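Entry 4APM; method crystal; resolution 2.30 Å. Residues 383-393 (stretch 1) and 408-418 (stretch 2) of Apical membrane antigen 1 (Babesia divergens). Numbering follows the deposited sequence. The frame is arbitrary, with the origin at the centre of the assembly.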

# COMPACT_ATOMS: atom_id res chain seq x y z
N ILE A 383 10.08 -12.80 28.76
CA ILE A 383 9.33 -13.36 29.88
C ILE A 383 7.99 -13.96 29.45
O ILE A 383 7.95 -15.03 28.83
CB ILE A 383 9.11 -12.31 31.00
CG1 ILE A 383 9.02 -10.89 30.40
CG2 ILE A 383 10.20 -12.42 32.06
CD1 ILE A 383 7.72 -10.59 29.68
N PHE A 384 6.90 -13.28 29.79
CA PHE A 384 5.56 -13.81 29.54
C PHE A 384 4.97 -13.26 28.25
O PHE A 384 5.03 -12.06 27.99
CB PHE A 384 4.62 -13.48 30.71
CG PHE A 384 3.20 -13.90 30.47
CD1 PHE A 384 2.84 -15.24 30.50
CD2 PHE A 384 2.21 -12.94 30.23
CE1 PHE A 384 1.53 -15.63 30.28
CE2 PHE A 384 0.90 -13.33 30.03
CZ PHE A 384 0.56 -14.67 30.05
N GLU A 385 4.39 -14.15 27.46
CA GLU A 385 3.94 -13.83 26.11
C GLU A 385 2.43 -13.57 26.06
O GLU A 385 1.65 -14.50 25.97
CB GLU A 385 4.31 -14.94 25.14
CG GLU A 385 5.80 -15.05 24.84
CD GLU A 385 6.07 -16.08 23.77
OE1 GLU A 385 5.10 -16.70 23.30
OE2 GLU A 385 7.25 -16.28 23.39
N VAL A 386 2.05 -12.30 26.11
CA VAL A 386 0.67 -11.89 25.91
C VAL A 386 0.03 -12.48 24.64
O VAL A 386 0.60 -12.38 23.54
CB VAL A 386 0.59 -10.37 25.89
CG1 VAL A 386 -0.84 -9.90 25.74
CG2 VAL A 386 1.23 -9.80 27.15
N THR A 387 -1.12 -13.12 24.81
CA THR A 387 -1.95 -13.56 23.70
C THR A 387 -3.24 -12.74 23.67
O THR A 387 -3.64 -12.19 24.69
CB THR A 387 -2.30 -15.05 23.80
OG1 THR A 387 -2.60 -15.38 25.16
CG2 THR A 387 -1.14 -15.90 23.31
N THR A 388 -3.83 -12.58 22.48
CA THR A 388 -5.17 -11.97 22.37
C THR A 388 -6.09 -12.83 21.51
O THR A 388 -5.63 -13.70 20.76
CB THR A 388 -5.15 -10.54 21.76
OG1 THR A 388 -4.80 -10.60 20.38
CG2 THR A 388 -4.19 -9.61 22.49
N ALA A 389 -7.39 -12.56 21.60
CA ALA A 389 -8.41 -13.31 20.85
C ALA A 389 -9.76 -12.61 20.97
O ALA A 389 -10.00 -11.87 21.92
CB ALA A 389 -8.51 -14.75 21.36
N LEU A 390 -10.61 -12.78 19.96
CA LEU A 390 -11.95 -12.16 19.93
C LEU A 390 -12.98 -12.91 20.81
O LEU A 390 -14.08 -12.41 21.04
CB LEU A 390 -12.46 -12.13 18.50
CG LEU A 390 -12.52 -10.83 17.70
CD1 LEU A 390 -11.87 -9.67 18.43
CD2 LEU A 390 -11.89 -11.05 16.33
N SER A 391 -12.63 -14.12 21.25
CA SER A 391 -13.47 -14.92 22.13
C SER A 391 -12.65 -15.55 23.26
O SER A 391 -11.46 -15.87 23.08
CB SER A 391 -14.16 -16.03 21.33
OG SER A 391 -13.27 -17.12 21.16
N ARG A 392 -13.31 -15.77 24.41
CA ARG A 392 -12.68 -16.37 25.59
C ARG A 392 -12.29 -17.83 25.33
O ARG A 392 -11.25 -18.32 25.78
CB ARG A 392 -13.64 -16.29 26.79
CG ARG A 392 -12.96 -16.14 28.16
CD ARG A 392 -13.90 -15.46 29.16
NE ARG A 392 -13.19 -14.67 30.17
CZ ARG A 392 -13.58 -13.46 30.60
NH1 ARG A 392 -14.67 -12.90 30.09
NH2 ARG A 392 -12.88 -12.81 31.51
N GLU A 393 -13.12 -18.52 24.55
CA GLU A 393 -12.88 -19.91 24.20
C GLU A 393 -11.66 -20.08 23.27
O GLU A 393 -10.90 -21.04 23.41
CB GLU A 393 -14.14 -20.52 23.57
CG GLU A 393 -14.98 -19.55 22.74
CD GLU A 393 -16.17 -18.96 23.49
OE1 GLU A 393 -17.19 -19.67 23.66
OE2 GLU A 393 -16.12 -17.76 23.86
N SER A 408 -13.19 -1.86 16.70
CA SER A 408 -13.56 -2.66 15.54
C SER A 408 -14.59 -3.67 15.99
O SER A 408 -15.58 -3.93 15.30
CB SER A 408 -12.34 -3.41 14.97
OG SER A 408 -11.35 -2.52 14.48
N CYS A 409 -14.32 -4.29 17.13
CA CYS A 409 -15.08 -5.43 17.55
C CYS A 409 -15.63 -5.30 18.97
O CYS A 409 -16.07 -6.28 19.55
CB CYS A 409 -14.23 -6.68 17.40
SG CYS A 409 -13.60 -6.88 15.71
N GLY A 410 -15.64 -4.08 19.51
CA GLY A 410 -15.87 -3.91 20.95
C GLY A 410 -14.92 -4.79 21.75
O GLY A 410 -13.71 -4.84 21.45
N THR A 411 -15.46 -5.52 22.72
CA THR A 411 -14.65 -6.17 23.76
C THR A 411 -13.93 -7.41 23.24
O THR A 411 -14.53 -8.26 22.57
CB THR A 411 -15.51 -6.59 24.99
OG1 THR A 411 -16.35 -5.50 25.38
CG2 THR A 411 -14.62 -6.97 26.18
N TYR A 412 -12.67 -7.56 23.63
CA TYR A 412 -11.95 -8.79 23.34
C TYR A 412 -11.06 -9.12 24.52
O TYR A 412 -10.96 -8.34 25.44
CB TYR A 412 -11.11 -8.63 22.05
CG TYR A 412 -9.92 -7.70 22.19
CD1 TYR A 412 -10.08 -6.32 22.10
CD2 TYR A 412 -8.64 -8.21 22.44
CE1 TYR A 412 -9.01 -5.47 22.28
CE2 TYR A 412 -7.55 -7.35 22.60
CZ TYR A 412 -7.75 -5.99 22.52
OH TYR A 412 -6.69 -5.13 22.69
N TYR A 413 -10.36 -10.24 24.42
CA TYR A 413 -9.69 -10.84 25.57
C TYR A 413 -8.19 -10.97 25.37
O TYR A 413 -7.72 -11.29 24.27
CB TYR A 413 -10.28 -12.22 25.85
CG TYR A 413 -11.77 -12.17 25.91
CD1 TYR A 413 -12.43 -11.74 27.07
CD2 TYR A 413 -12.54 -12.43 24.77
CE1 TYR A 413 -13.80 -11.64 27.11
CE2 TYR A 413 -13.92 -12.32 24.81
CZ TYR A 413 -14.54 -11.93 25.98
OH TYR A 413 -15.90 -11.83 26.03
N TYR A 414 -7.45 -10.76 26.46
CA TYR A 414 -6.02 -11.03 26.48
C TYR A 414 -5.54 -11.74 27.75
O TYR A 414 -6.21 -11.72 28.79
CB TYR A 414 -5.22 -9.75 26.21
CG TYR A 414 -5.22 -8.72 27.32
CD1 TYR A 414 -6.23 -7.76 27.41
CD2 TYR A 414 -4.14 -8.61 28.18
CE1 TYR A 414 -6.20 -6.78 28.39
CE2 TYR A 414 -4.10 -7.63 29.17
CZ TYR A 414 -5.13 -6.72 29.26
OH TYR A 414 -5.07 -5.73 30.23
N CYS A 415 -4.39 -12.39 27.65
CA CYS A 415 -3.82 -13.15 28.74
C CYS A 415 -2.65 -12.43 29.40
O CYS A 415 -1.61 -12.23 28.77
CB CYS A 415 -3.34 -14.49 28.24
SG CYS A 415 -2.90 -15.58 29.60
N SER A 416 -2.82 -12.10 30.67
CA SER A 416 -1.88 -11.26 31.39
C SER A 416 -1.42 -11.93 32.70
O SER A 416 -2.08 -12.85 33.19
CB SER A 416 -2.52 -9.91 31.67
OG SER A 416 -1.73 -9.14 32.54
N GLU A 417 -0.28 -11.50 33.23
CA GLU A 417 0.23 -12.00 34.52
C GLU A 417 -0.38 -11.24 35.72
O GLU A 417 -0.33 -11.72 36.85
CB GLU A 417 1.75 -11.89 34.60
CG GLU A 417 2.54 -12.97 33.88
CD GLU A 417 4.03 -12.63 33.78
OE1 GLU A 417 4.38 -11.42 33.77
OE2 GLU A 417 4.85 -13.57 33.69
N GLU A 418 -0.90 -10.04 35.46
CA GLU A 418 -1.56 -9.24 36.49
C GLU A 418 -2.98 -9.79 36.75
O GLU A 418 -3.63 -10.32 35.85
CB GLU A 418 -1.59 -7.76 36.06
CG GLU A 418 -2.54 -6.86 36.85
CD GLU A 418 -1.93 -6.32 38.14
OE1 GLU A 418 -1.21 -7.07 38.83
OE2 GLU A 418 -2.20 -5.14 38.47

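A short antiparallel pairing can anchor a much wider contact, with the backbone fixing the register and side chains extending it past the strand ends. In apical membrane antigen 1, strand 387-389 runs against strand 410-416 at 163° between their N-to-C directions, and their axes approach to 4.8 Å. Ala389 and Tyr413 form the hydrogen-bonded pair: Ala389 N donates to Tyr413 O and Tyr413 N to Ala389 O, each at 3.0 Å. Two residues along, Cys415 N donates to Thr387 O at 3.1 Å. Between these rungs lies the non-hydrogen-bonded pair Thr388 and Tyr414, whose CA atoms come within 4.3 Å; here Thr388 CA approaches Tyr413 O at 3.3 Å and Tyr414 CA approaches Thr387 O at 3.2 Å, CA-H...O contacts that supplement the ladder.

Side chains then extend the contact beyond both ends of the short strand. Tyr413, the residue most covered by the partner stretch, shares a sheet face with Ala389, whose small methyl group adds little bulk there. The tyrosine ring reaches past the strand end: Arg392 CA lies over one ring face, and the flat guanidinium presents its own face to Tyr413 CD1, with Arg392 NH1 3.4 Å from Tyr413 CE1. Leu390 starts with its CA-to-CB bond pointing away, yet its branched end returns, placing Leu390 CD1 3.8 Å from Tyr412 CB and 3.9 Å from Cys409 CB.

At the other end, Cys415 SG meets the Phe384 ring edge, 3.6 Å from Phe384 CZ, while Glu417 CG lies over a face, 3.9 Å from the Phe384 ring centroid. A glutamate suits this exposed margin: a methylene can lie on the ring while the carboxylate is tolerable near solvent. Summed over both sides, 739 Å² is buried. Thr387 and Thr388 are buried, but their hydroxyls are hydrogen-bonded elsewhere in the structure.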